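PDB 1M55: Rep protein, which probably nicks viral DNA at the replication origin, as the endonuclease domain of an adeno-associated virus Rep protein related to rolling-circle initiators. Local coordinates for residues T3-I8 with V94-I99; S75-Q80 with W166-E171. All coordinates share one frame; numbering follows the deposited sequence.

Contact 1 of 2, residues T3-I8 with V94-I99. With ZN (zinc ion), chain D.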
# COMPACT_ATOMS: atom_id res chain seq x y z
N THR A 3 -4.18 -3.53 -16.35
CA THR A 3 -2.80 -3.81 -15.95
C THR A 3 -2.30 -2.84 -14.87
O THR A 3 -2.61 -1.64 -14.90
CB THR A 3 -1.86 -3.79 -17.17
OG1 THR A 3 -1.94 -2.53 -17.84
CG2 THR A 3 -2.23 -4.91 -18.15
N PHE A 4 -1.48 -3.35 -13.96
CA PHE A 4 -0.94 -2.57 -12.84
C PHE A 4 0.53 -2.84 -12.57
O PHE A 4 1.05 -3.91 -12.89
CB PHE A 4 -1.68 -2.93 -11.54
CG PHE A 4 -3.16 -2.73 -11.58
CD1 PHE A 4 -3.99 -3.67 -12.19
CD2 PHE A 4 -3.74 -1.61 -11.02
CE1 PHE A 4 -5.37 -3.48 -12.24
CE2 PHE A 4 -5.12 -1.41 -11.06
CZ PHE A 4 -5.93 -2.35 -11.67
N TYR A 5 1.18 -1.86 -11.95
CA TYR A 5 2.57 -1.99 -11.52
C TYR A 5 2.38 -2.22 -10.02
O TYR A 5 1.33 -1.88 -9.47
CB TYR A 5 3.35 -0.68 -11.68
CG TYR A 5 3.73 -0.32 -13.10
CD1 TYR A 5 3.36 0.90 -13.65
CD2 TYR A 5 4.51 -1.19 -13.87
CE1 TYR A 5 3.75 1.25 -14.94
CE2 TYR A 5 4.90 -0.85 -15.16
CZ TYR A 5 4.52 0.37 -15.69
OH TYR A 5 4.91 0.71 -16.96
N GLU A 6 3.37 -2.84 -9.37
CA GLU A 6 3.29 -3.04 -7.93
C GLU A 6 4.52 -2.47 -7.27
O GLU A 6 5.65 -2.76 -7.66
CB GLU A 6 3.18 -4.52 -7.53
CG GLU A 6 3.10 -4.68 -6.00
CD GLU A 6 3.13 -6.12 -5.52
OE1 GLU A 6 4.12 -6.83 -5.82
OE2 GLU A 6 2.19 -6.54 -4.82
N VAL A 7 4.29 -1.62 -6.28
CA VAL A 7 5.37 -1.03 -5.52
C VAL A 7 5.09 -1.39 -4.07
O VAL A 7 3.98 -1.17 -3.57
CB VAL A 7 5.42 0.51 -5.67
CG1 VAL A 7 6.57 1.07 -4.85
CG2 VAL A 7 5.57 0.89 -7.14
N ILE A 8 6.05 -2.04 -3.42
CA ILE A 8 5.87 -2.40 -2.02
C ILE A 8 6.61 -1.38 -1.17
O ILE A 8 7.79 -1.10 -1.41
CB ILE A 8 6.36 -3.84 -1.72
CG1 ILE A 8 5.47 -4.85 -2.45
CG2 ILE A 8 6.32 -4.10 -0.21
CD1 ILE A 8 5.90 -6.30 -2.27
N VAL A 94 -0.97 0.18 -8.81
CA VAL A 94 -1.47 1.36 -9.51
C VAL A 94 -1.45 1.04 -10.99
O VAL A 94 -0.50 0.42 -11.49
CB VAL A 94 -0.61 2.60 -9.21
CG1 VAL A 94 -1.30 3.84 -9.74
CG2 VAL A 94 -0.39 2.74 -7.71
N GLU A 95 -2.50 1.42 -11.71
CA GLU A 95 -2.57 1.11 -13.13
C GLU A 95 -1.41 1.71 -13.91
O GLU A 95 -0.89 2.77 -13.57
CB GLU A 95 -3.91 1.52 -13.73
CG GLU A 95 -4.08 2.99 -13.96
CD GLU A 95 -5.42 3.31 -14.58
OE1 GLU A 95 -5.82 2.61 -15.54
OE2 GLU A 95 -6.08 4.26 -14.11
N THR A 96 -1.01 1.01 -14.97
CA THR A 96 0.12 1.41 -15.81
C THR A 96 -0.11 2.61 -16.73
O THR A 96 0.85 3.26 -17.16
CB THR A 96 0.57 0.23 -16.69
OG1 THR A 96 -0.53 -0.19 -17.52
CG2 THR A 96 1.00 -0.94 -15.83
N SER A 97 -1.37 2.89 -17.04
CA SER A 97 -1.74 3.99 -17.93
C SER A 97 -0.95 5.28 -17.72
O SER A 97 -0.90 5.83 -16.62
CB SER A 97 -3.24 4.27 -17.80
OG SER A 97 -3.72 5.11 -18.85
N GLY A 98 -0.31 5.74 -18.79
CA GLY A 98 0.46 6.98 -18.74
C GLY A 98 1.86 6.89 -18.17
O GLY A 98 2.59 7.89 -18.19
N ILE A 99 2.25 5.72 -17.67
CA ILE A 99 3.58 5.55 -17.08
C ILE A 99 4.36 4.45 -17.80
O ILE A 99 4.00 3.28 -17.71
CB ILE A 99 3.47 5.16 -15.58
CG1 ILE A 99 2.47 6.06 -14.85
CG2 ILE A 99 4.85 5.23 -14.91
CD1 ILE A 99 2.93 7.49 -14.66
ZN ZN D . -7.49 5.25 -15.42
O HOH W 1 -6.32 4.94 -17.47
O HOH W 2 -8.78 5.94 -13.54
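The carbonyl oxygen Thr3 O takes a hydrogen bond from Thr96 N (3.1 Å, from above the carbonyl plane) and, more weakly, a CA-H...O contact from Glu95 CA at 3.3 Å. The side chains of the two threonines are hydrogen-bonded as well, Thr3 OG1 to Thr96 OG1 at 2.8 Å, and either hydroxyl could be the donor. In Thr96 the hydroxyl sits between the backbone N and the carbonyl carbon (chi1 59°); CG2 stands anti to the carbonyl carbon, beside N, with the methyl over the Tyr5 ring. It lies almost exactly above the ring centre, Thr96 CG2 3.6 Å from the Tyr5 centroid, a CH-pi contact of textbook geometry. Ile99 O lies at the ring edge, near its plane, and accepts from Tyr5 OH at 2.8 Å, so that one aromatic side chain is held by face and by hydroxyl. Ile99 is brought there by a type II turn from Thr96, with Gly98 taking the positive phi. Further along, strands 3-10 and 88-95 run antiparallel, and Tyr5 and Val94 form a hydrogen-bonded pair; their side chains share a face that packs on Trp67 of helix 50-71. Strand 88-95 also carries His89 and His91, the HUH motif (His-hydrophobic-His) of rolling-circle nucleases, which bind the other zinc with Glu82; Glu6 bonds His91 as a second-shell partner. Glu95, beside the Phe4 ring, sends its carboxylate outward: Glu95 OE2 binds a zinc ion at 2.2 Å and accepts from Lys76 N, and Gln73 and two waters complete the ligands identified at that ion.

Contact 2 of 2, residues S75-Q80 with W166-E171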
# COMPACT_ATOMS: atom_id res chain seq x y z
N SER A 75 -5.52 7.88 -11.36
CA SER A 75 -5.19 6.48 -11.59
C SER A 75 -5.93 5.50 -10.68
O SER A 75 -6.14 5.77 -9.49
CB SER A 75 -3.68 6.26 -11.45
OG SER A 75 -2.95 7.04 -12.39
N LYS A 76 -6.33 4.37 -11.26
CA LYS A 76 -7.00 3.31 -10.51
C LYS A 76 -5.94 2.63 -9.66
O LYS A 76 -4.77 2.53 -10.07
CB LYS A 76 -7.63 2.29 -11.47
CG LYS A 76 -8.84 2.81 -12.23
CD LYS A 76 -9.97 3.16 -11.28
CE LYS A 76 -11.22 3.60 -12.04
NZ LYS A 76 -12.38 3.79 -11.13
N PHE A 77 -6.34 2.17 -8.48
CA PHE A 77 -5.42 1.53 -7.56
C PHE A 77 -6.11 0.57 -6.61
O PHE A 77 -7.33 0.61 -6.45
CB PHE A 77 -4.70 2.59 -6.70
CG PHE A 77 -5.62 3.34 -5.75
CD1 PHE A 77 -5.93 2.82 -4.49
CD2 PHE A 77 -6.18 4.56 -6.13
CE1 PHE A 77 -6.81 3.50 -3.63
CE2 PHE A 77 -7.05 5.25 -5.27
CZ PHE A 77 -7.37 4.71 -4.02
N PHE A 78 -5.31 -0.31 -6.03
CA PHE A 78 -5.74 -1.24 -5.00
C PHE A 78 -4.51 -1.30 -4.11
O PHE A 78 -3.44 -1.71 -4.56
CB PHE A 78 -6.11 -2.63 -5.51
CG PHE A 78 -6.68 -3.52 -4.43
CD1 PHE A 78 -8.05 -3.54 -4.18
CD2 PHE A 78 -5.84 -4.26 -3.60
CE1 PHE A 78 -8.58 -4.29 -3.12
CE2 PHE A 78 -6.36 -5.01 -2.54
CZ PHE A 78 -7.73 -5.03 -2.30
N VAL A 79 -4.65 -0.81 -2.89
CA VAL A 79 -3.55 -0.78 -1.94
C VAL A 79 -3.92 -1.58 -0.70
O VAL A 79 -4.99 -1.38 -0.12
CB VAL A 79 -3.25 0.69 -1.51
CG1 VAL A 79 -2.11 0.74 -0.50
CG2 VAL A 79 -2.90 1.53 -2.74
N GLN A 80 -3.06 -2.53 -0.33
CA GLN A 80 -3.32 -3.35 0.84
C GLN A 80 -2.19 -3.22 1.86
O GLN A 80 -1.02 -3.39 1.53
CB GLN A 80 -3.54 -4.81 0.44
CG GLN A 80 -3.88 -5.71 1.62
CD GLN A 80 -4.57 -6.98 1.18
OE1 GLN A 80 -5.73 -6.95 0.78
NE2 GLN A 80 -3.87 -8.10 1.24
N TRP A 166 -7.48 -0.20 0.58
CA TRP A 166 -8.18 0.91 -0.05
C TRP A 166 -8.19 0.66 -1.56
O TRP A 166 -7.26 0.07 -2.10
CB TRP A 166 -7.44 2.23 0.17
CG TRP A 166 -7.13 2.61 1.59
CD1 TRP A 166 -7.81 3.51 2.37
CD2 TRP A 166 -5.98 2.22 2.35
NE1 TRP A 166 -7.14 3.71 3.55
CE2 TRP A 166 -6.02 2.93 3.57
CE3 TRP A 166 -4.91 1.34 2.12
CZ2 TRP A 166 -5.03 2.79 4.56
CZ3 TRP A 166 -3.93 1.20 3.10
CH2 TRP A 166 -4.00 1.93 4.30
N THR A 167 -9.21 1.17 -2.24
CA THR A 167 -9.29 1.01 -3.68
C THR A 167 -10.35 1.92 -4.28
O THR A 167 -11.29 2.33 -3.58
CB THR A 167 -9.64 -0.44 -4.09
OG1 THR A 167 -9.57 -0.58 -5.51
CG2 THR A 167 -11.04 -0.82 -3.62
N ASN A 168 -10.15 2.30 -5.54
CA ASN A 168 -11.14 3.10 -6.25
C ASN A 168 -11.69 2.25 -7.40
O ASN A 168 -12.30 2.77 -8.33
CB ASN A 168 -10.57 4.45 -6.72
CG ASN A 168 -9.39 4.32 -7.66
OD1 ASN A 168 -8.91 3.22 -7.92
ND2 ASN A 168 -8.90 5.45 -8.15
N LEU A 169 -11.47 0.94 -7.31
CA LEU A 169 -11.99 -0.01 -8.30
C LEU A 169 -13.34 -0.47 -7.74
O LEU A 169 -13.39 -1.13 -6.69
CB LEU A 169 -11.05 -1.20 -8.46
CG LEU A 169 -9.69 -0.91 -9.10
CD1 LEU A 169 -8.75 -2.09 -8.89
CD2 LEU A 169 -9.86 -0.61 -10.58
N ASP A 170 -14.42 -0.12 -8.42
CA ASP A 170 -15.77 -0.48 -7.99
C ASP A 170 -15.95 -1.96 -7.65
O ASP A 170 -16.60 -2.31 -6.67
CB ASP A 170 -16.80 -0.08 -9.05
CG ASP A 170 -16.88 1.43 -9.27
OD1 ASP A 170 -16.65 2.20 -8.31
OD2 ASP A 170 -17.17 1.85 -10.41
N GLU A 171 -15.34 -2.82 -8.45
CA GLU A 171 -15.43 -4.26 -8.24
C GLU A 171 -14.88 -4.72 -6.89
O GLU A 171 -15.37 -5.70 -6.33
CB GLU A 171 -14.69 -4.98 -9.37
CG GLU A 171 -14.75 -6.49 -9.32
CD GLU A 171 -13.97 -7.15 -10.45
OE1 GLU A 171 -13.26 -6.44 -11.19
OE2 GLU A 171 -14.06 -8.39 -10.59
O HOH W 3 -13.76 0.76 -11.36
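Asn168 OD1 lies over one face of the Phe77 ring; the amide plane, 34° from the ring's, reaches past its CD2-CE2 side, with Asn168 ND2 3.4 Å from Phe77 CE2. The Phe78 ring has Trp166 O over one face, toward the rim, and Gln80 OE1 in plane at its edge, while Thr167 CB approaches Phe78 CD1 obliquely. Val79 O lies near the plane of the indole, at its edge. Val79 and Trp166 are a hydrogen-bonded antiparallel pair joining strands 77-83 and 162-167 at an end of the Rep nuclease sheet, and Arg60 makes a cation-pi contact with Trp166. Beyond it the backbone pairing weakens to one long bond, Asn168 N to Phe77 O (3.4 Å), and the Asn168 side chain adds two more: OD1 accepts from Phe77 N at 2.8 Å, and ND2 donates to Ser75 O at 3.1 Å. Thr167 OG1 gives its proton to Phe77 O over 2.7 Å and accepts from Leu169 N, forming an ST turn. The bend at chi2 (-63°) sets Lys76 CD beside Asn168 OD1; the chain then extends, and Lys76 NZ donates to Asn168 O at 3.0 Å. A donor at OD1 and an acceptor at ND2 fix which end of the Asn168 amide is oxygen and which nitrogen, and hold it against the Phe77 ring.

How the contacts relate
From the N terminus the chain enters strand 3-10, runs through helices 24-32 and 50-71, and reaches 75-80 at the start of strand 77-83. The next strand, 88-95, returns beside it, and at 94-99 contact 1 closes a loop of 85 intervening residues. Contact 2 closes later, when strand 162-167 comes back to 75-80 after an equally long excursion. Because the segments alternate, the two loops cross without nesting. Strands 77-83 and 88-95 are neighbours, so together the contacts tie strand 3-10 to strand 162-167 through this central pair. They also touch directly: Val94 CG1 packs against Ser75 CB at 3.8 Å.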